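Local coordinates for DUF7790 domain-containing protein (Leptospira interrogans serogroup Icterohaemorrhagiae serovar copenhageni, PDB 6ULO) that is of unknown function but folds around a Rossmann-like sheet and is probably anchored in the membrane in its natural full-length form, at residues Glu73-Thr77 with Lys170-Thr174; Asp260-Pro266 with Val309-Gly314. Numbering follows the deposited sequence.

Contact 1 of 2, residues Glu73-Thr77 with Lys170-Thr174; sequences EQNLT and KMFQT
The N-terminal part of helix 74-82, which follows strand 66-69 in this Rossmann-like fold, packs on the loop between helices 139-166 and 176-187; all touching residues are buried. Helical backbone angles hold through Glu73-Thr77, with Thr77 N bonded to Glu73 O (3.3 Å). Met171-Thr174 form a type I turn, closed by Thr174 N to Met171 O (2.9 Å). Thr77 and Phe172 set the register, CA to CA 5.6 Å.

Apolar contact centres on Phe172, whose p rotamer (chi1 87°) aims its ring at the helix. Leu76 CB makes a CH-pi contact over one face, 3.9 Å from the centroid, while Thr77 OG1 sits at the ring edge, 3.3 Å from Phe172 CD2. Met171, curled p/p/p, brings CE to 3.4 Å from Thr77 OG1, and its SD weakly accepts from Gln173 N (3.4 Å).

Among polar groups, Glu73 OE2 lies 3.0 Å from Gln173 NE2; both side chains are m/t in chi1/chi2, while Glu73 OE2 hydrogen-bonds His157 and Gln173 OE1 Asn160, both on helix 139-166. One water accepts weakly from Phe172 N and donates to Thr77 O (2.9 Å each). Aromatic packing thus carries the contact, while the buried polar ends are tied to helix 139-166.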
loop_
_atom_site.group_PDB
_atom_site.type_symbol
_atom_site.label_atom_id
_atom_site.label_comp_id
_atom_site.label_asym_id
_atom_site.label_seq_id
_atom_site.Cartn_x
_atom_site.Cartn_y
_atom_site.Cartn_z
ATOM N N GLU A 73 -1.625 2.242 -6.125
ATOM C CA GLU A 73 -2.859 2.935 -5.757
ATOM C C GLU A 73 -3.771 2.153 -4.828
ATOM O O GLU A 73 -4.590 2.769 -4.123
ATOM C CB GLU A 73 -3.670 3.362 -7.005
ATOM C CG GLU A 73 -3.020 4.527 -7.736
ATOM C CD GLU A 73 -3.678 4.658 -9.082
ATOM O OE1 GLU A 73 -3.236 3.947 -10.024
ATOM O OE2 GLU A 73 -4.657 5.416 -9.197
ATOM N N GLN A 74 -3.657 0.823 -4.793
ATOM C CA GLN A 74 -4.524 0.067 -3.891
ATOM C C GLN A 74 -4.294 0.464 -2.437
ATOM O O GLN A 74 -5.190 0.333 -1.599
ATOM C CB GLN A 74 -4.372 -1.443 -4.087
ATOM C CG GLN A 74 -3.080 -2.047 -3.553
ATOM C CD GLN A 74 -1.948 -2.065 -4.539
ATOM O OE1 GLN A 74 -1.699 -1.095 -5.251
ATOM N NE2 GLN A 74 -1.195 -3.163 -4.566
ATOM N N ASN A 75 -3.090 0.962 -2.113
ATOM C CA ASN A 75 -2.812 1.442 -0.762
ATOM C C ASN A 75 -3.650 2.658 -0.414
ATOM O O ASN A 75 -4.019 2.840 0.750
ATOM C CB ASN A 75 -1.338 1.796 -0.654
ATOM C CG ASN A 75 -0.476 0.547 -0.735
ATOM O OD1 ASN A 75 -0.456 -0.260 0.194
ATOM N ND2 ASN A 75 0.241 0.383 -1.835
ATOM N N LEU A 76 -3.894 3.524 -1.396
ATOM C CA LEU A 76 -4.727 4.698 -1.151
ATOM C C LEU A 76 -6.172 4.275 -0.907
ATOM O O LEU A 76 -6.863 4.847 -0.059
ATOM C CB LEU A 76 -4.591 5.686 -2.309
ATOM C CG LEU A 76 -3.136 6.055 -2.609
ATOM C CD1 LEU A 76 -3.096 7.045 -3.753
ATOM C CD2 LEU A 76 -2.391 6.647 -1.426
ATOM N N THR A 77 -6.648 3.249 -1.633
ATOM C CA THR A 77 -7.973 2.714 -1.347
ATOM C C THR A 77 -8.075 2.263 0.105
ATOM O O THR A 77 -9.023 2.641 0.822
ATOM C CB THR A 77 -8.266 1.562 -2.293
ATOM O OG1 THR A 77 -8.324 2.107 -3.613
ATOM C CG2 THR A 77 -9.591 0.868 -1.968
ATOM N N LYS A 170 -17.788 2.036 -1.921
ATOM C CA LYS A 170 -17.044 3.273 -2.168
ATOM C C LYS A 170 -15.552 3.008 -2.136
ATOM O O LYS A 170 -15.050 2.270 -1.274
ATOM C CB LYS A 170 -17.380 4.279 -1.084
ATOM C CG LYS A 170 -18.826 4.752 -1.095
ATOM C CD LYS A 170 -19.075 5.602 0.164
ATOM C CE LYS A 170 -20.468 6.200 0.169
ATOM N NZ LYS A 170 -20.722 7.156 1.285
ATOM N N MET A 171 -14.819 3.673 -3.037
ATOM C CA MET A 171 -13.358 3.689 -2.941
ATOM C C MET A 171 -12.889 5.051 -3.476
ATOM O O MET A 171 -13.678 5.834 -4.021
ATOM C CB MET A 171 -12.740 2.442 -3.624
ATOM C CG MET A 171 -13.166 2.222 -5.081
ATOM S SD MET A 171 -12.229 3.161 -6.295
ATOM C CE MET A 171 -10.625 2.384 -6.160
ATOM N N PHE A 172 -11.607 5.377 -3.243
ATOM C CA PHE A 172 -11.177 6.774 -3.400
ATOM C C PHE A 172 -11.280 7.289 -4.827
ATOM O O PHE A 172 -11.256 8.514 -5.020
ATOM C CB PHE A 172 -9.761 6.993 -2.830
ATOM C CG PHE A 172 -8.627 6.716 -3.807
ATOM C CD1 PHE A 172 -7.950 7.758 -4.449
ATOM C CD2 PHE A 172 -8.192 5.414 -4.040
ATOM C CE1 PHE A 172 -6.912 7.499 -5.322
ATOM C CE2 PHE A 172 -7.154 5.154 -4.917
ATOM C CZ PHE A 172 -6.495 6.195 -5.561
ATOM N N GLN A 173 -11.366 6.405 -5.837
ATOM C CA GLN A 173 -11.496 6.865 -7.216
ATOM C C GLN A 173 -12.938 7.080 -7.623
ATOM O O GLN A 173 -13.190 7.706 -8.652
ATOM C CB GLN A 173 -10.829 5.911 -8.222
ATOM C CG GLN A 173 -9.315 5.777 -7.963
ATOM C CD GLN A 173 -8.685 4.584 -8.641
ATOM O OE1 GLN A 173 -9.376 3.793 -9.290
ATOM N NE2 GLN A 173 -7.385 4.389 -8.419
ATOM N N THR A 174 -13.887 6.596 -6.828
ATOM C CA THR A 174 -15.291 6.603 -7.206
ATOM C C THR A 174 -16.188 7.282 -6.181
ATOM O O THR A 174 -17.406 7.315 -6.389
ATOM C CB THR A 174 -15.821 5.171 -7.445
ATOM O OG1 THR A 174 -15.751 4.432 -6.218
ATOM C CG2 THR A 174 -15.051 4.445 -8.519
HETATM O O HOH W 1 -10.922 4.106 -0.757
#

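Contact 2 of 2, residues Asp260-Pro266 with Val309-Gly314; sequences DLFPWSP and VDKKNG
A beta-hairpin turn, linking edge strand 307-310 to strand 315-318, is covered by the irregular, proline-rich segment 260-266. Residues 311-313 are helical in phi/psi and Gly314 is left-handed (81/46), with Gly314 N returning to Asp310 O (2.9 Å). Asp310, rotamer t, stabilises the turn as an Asx motif: its OD1 accepts from Asn313 N (2.8 Å), its OD2 from Asn313 ND2 (2.9 Å), with Asn313 in m. Register is set by Ser265 and Gly314, CA to CA 4.3 Å; a CB on Gly314 would clash with Ser265 OG and Pro263 O.

Val309 (t) places CG2 3.6 Å from Phe262 CE1; that ring (chi1 m) also packs on helix 299-306 and meets His277 edge-to-face. Lys311, m/t/p/t, passes Pro263, CE to CG 3.9 Å, and NZ binds Asp260 O weakly (3.3 Å), with a water bridging the same two atoms. Pro266 CD rests 3.5 Å from Lys312 O. Beside it Ser265, in m, donates from OG to Asn313 O at 2.8 Å.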
loop_
_atom_site.group_PDB
_atom_site.type_symbol
_atom_site.label_atom_id
_atom_site.label_comp_id
_atom_site.label_asym_id
_atom_site.label_seq_id
_atom_site.Cartn_x
_atom_site.Cartn_y
_atom_site.Cartn_z
ATOM N N ASP A 260 -7.527 -25.074 -2.410
ATOM C CA ASP A 260 -8.410 -26.011 -1.710
ATOM C C ASP A 260 -8.676 -25.550 -0.281
ATOM O O ASP A 260 -9.793 -25.691 0.227
ATOM C CB ASP A 260 -7.839 -27.436 -1.727
ATOM C CG ASP A 260 -6.483 -27.535 -1.032
ATOM O OD1 ASP A 260 -5.554 -26.759 -1.401
ATOM O OD2 ASP A 260 -6.359 -28.364 -0.100
ATOM N N LEU A 261 -7.660 -25.004 0.395
ATOM C CA LEU A 261 -7.831 -24.484 1.748
ATOM C C LEU A 261 -8.298 -23.041 1.753
ATOM O O LEU A 261 -9.073 -22.633 2.639
ATOM C CB LEU A 261 -6.504 -24.504 2.492
ATOM C CG LEU A 261 -5.893 -25.884 2.679
ATOM C CD1 LEU A 261 -4.564 -25.679 3.426
ATOM C CD2 LEU A 261 -6.841 -26.803 3.478
ATOM N N PHE A 262 -7.857 -22.278 0.760
ATOM C CA PHE A 262 -7.976 -20.819 0.738
ATOM C C PHE A 262 -8.538 -20.427 -0.625
ATOM O O PHE A 262 -7.814 -19.948 -1.505
ATOM C CB PHE A 262 -6.603 -20.179 0.987
ATOM C CG PHE A 262 -5.981 -20.591 2.279
ATOM C CD1 PHE A 262 -6.563 -20.252 3.481
ATOM C CD2 PHE A 262 -4.820 -21.353 2.297
ATOM C CE1 PHE A 262 -5.981 -20.645 4.705
ATOM C CE2 PHE A 262 -4.248 -21.754 3.510
ATOM C CZ PHE A 262 -4.841 -21.409 4.704
ATOM N N PRO A 263 -9.841 -20.598 -0.831
ATOM C CA PRO A 263 -10.393 -20.399 -2.176
ATOM C C PRO A 263 -10.258 -18.947 -2.630
ATOM O O PRO A 263 -10.326 -18.006 -1.830
ATOM C CB PRO A 263 -11.863 -20.825 -2.031
ATOM C CG PRO A 263 -11.897 -21.747 -0.831
ATOM C CD PRO A 263 -10.819 -21.202 0.095
ATOM N N TRP A 264 -10.032 -18.766 -3.930
ATOM C CA TRP A 264 -9.916 -17.410 -4.461
ATOM C C TRP A 264 -11.277 -16.733 -4.434
ATOM O O TRP A 264 -12.306 -17.342 -4.735
ATOM C CB TRP A 264 -9.352 -17.442 -5.882
ATOM C CG TRP A 264 -7.993 -18.063 -5.897
ATOM C CD1 TRP A 264 -7.169 -18.250 -4.826
ATOM C CD2 TRP A 264 -7.329 -18.633 -7.021
ATOM N NE1 TRP A 264 -6.013 -18.859 -5.224
ATOM C CE2 TRP A 264 -6.097 -19.136 -6.566
ATOM C CE3 TRP A 264 -7.672 -18.793 -8.371
ATOM C CZ2 TRP A 264 -5.183 -19.762 -7.413
ATOM C CZ3 TRP A 264 -6.769 -19.416 -9.213
ATOM C CH2 TRP A 264 -5.538 -19.901 -8.733
ATOM N N SER A 265 -11.297 -15.471 -4.060
ATOM C CA SER A 265 -12.561 -14.776 -3.895
ATOM C C SER A 265 -13.351 -14.769 -5.198
ATOM O O SER A 265 -12.762 -14.620 -6.279
ATOM C CB SER A 265 -12.300 -13.328 -3.479
ATOM O OG SER A 265 -11.489 -13.313 -2.318
ATOM N N PRO A 266 -14.674 -14.924 -5.131
ATOM C CA PRO A 266 -15.503 -14.704 -6.321
ATOM C C PRO A 266 -15.194 -13.346 -6.946
ATOM O O PRO A 266 -15.075 -12.323 -6.254
ATOM C CB PRO A 266 -16.940 -14.758 -5.770
ATOM C CG PRO A 266 -16.857 -15.393 -4.462
ATOM C CD PRO A 266 -15.475 -15.140 -3.920
ATOM N N VAL A 309 -11.027 -19.403 8.235
ATOM C CA VAL A 309 -11.227 -19.177 6.804
ATOM C C VAL A 309 -12.712 -18.992 6.489
ATOM O O VAL A 309 -13.556 -19.817 6.881
ATOM C CB VAL A 309 -10.631 -20.317 5.955
ATOM C CG1 VAL A 309 -10.683 -19.958 4.482
ATOM C CG2 VAL A 309 -9.209 -20.655 6.394
ATOM N N ASP A 310 -13.030 -17.922 5.770
ATOM C CA ASP A 310 -14.300 -17.764 5.063
ATOM C C ASP A 310 -14.046 -18.295 3.655
ATOM O O ASP A 310 -13.458 -17.616 2.807
ATOM C CB ASP A 310 -14.731 -16.302 5.110
ATOM C CG ASP A 310 -15.885 -15.970 4.152
ATOM O OD1 ASP A 310 -16.300 -16.827 3.331
ATOM O OD2 ASP A 310 -16.382 -14.819 4.246
ATOM N N LYS A 311 -14.469 -19.544 3.430
ATOM C CA LYS A 311 -14.240 -20.220 2.156
ATOM C C LYS A 311 -15.190 -19.749 1.065
ATOM O O LYS A 311 -14.905 -19.955 -0.118
ATOM C CB LYS A 311 -14.343 -21.745 2.326
ATOM C CG LYS A 311 -13.192 -22.296 3.174
ATOM C CD LYS A 311 -13.153 -23.807 3.249
ATOM C CE LYS A 311 -12.680 -24.370 1.939
ATOM N NZ LYS A 311 -12.582 -25.862 2.029
ATOM N N LYS A 312 -16.298 -19.110 1.437
ATOM C CA LYS A 312 -17.242 -18.606 0.439
ATOM C C LYS A 312 -16.701 -17.352 -0.235
ATOM O O LYS A 312 -16.661 -17.257 -1.465
ATOM C CB LYS A 312 -18.611 -18.318 1.080
ATOM C CG LYS A 312 -19.662 -17.756 0.087
ATOM C CD LYS A 312 -19.917 -18.769 -1.018
ATOM C CE LYS A 312 -21.002 -18.369 -2.023
ATOM N NZ LYS A 312 -20.927 -19.285 -3.213
ATOM N N ASN A 313 -16.269 -16.385 0.556
ATOM C CA ASN A 313 -15.805 -15.133 -0.021
ATOM C C ASN A 313 -14.299 -15.111 -0.224
ATOM O O ASN A 313 -13.793 -14.212 -0.923
ATOM C CB ASN A 313 -16.266 -13.969 0.861
ATOM C CG ASN A 313 -17.746 -13.911 0.952
ATOM O OD1 ASN A 313 -18.410 -13.656 -0.047
ATOM N ND2 ASN A 313 -18.287 -14.213 2.123
ATOM N N GLY A 314 -13.569 -16.058 0.359
ATOM C CA GLY A 314 -12.140 -16.089 0.134
ATOM C C GLY A 314 -11.335 -15.122 0.979
ATOM O O GLY A 314 -10.474 -14.415 0.452
HETATM O O HOH W 2 -11.996 -26.740 -0.737
#

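The contacts lie in series along the chain and occupy different parts of one Rossmann-like domain. Their centres are 23 Å apart and their nearest atoms about 14 Å. The mixed eight-stranded sheet joins them: helix 74-82 of contact 1 follows strand 66-69 in the parallel portion, whereas contact 2 gathers at the end bounded by strand 307-310. Contact 1 is buried, its centre about 11 Å from the centre of the chain, and joins helix 74-82 to a loop of the largely helical region between strands 86-91 and 191-195, which looks like an insertion; contact 2, about 22 Å from that centre and partly exposed, joins the loop after strand 249-255 to the hairpin of strands 307-310 and 315-318.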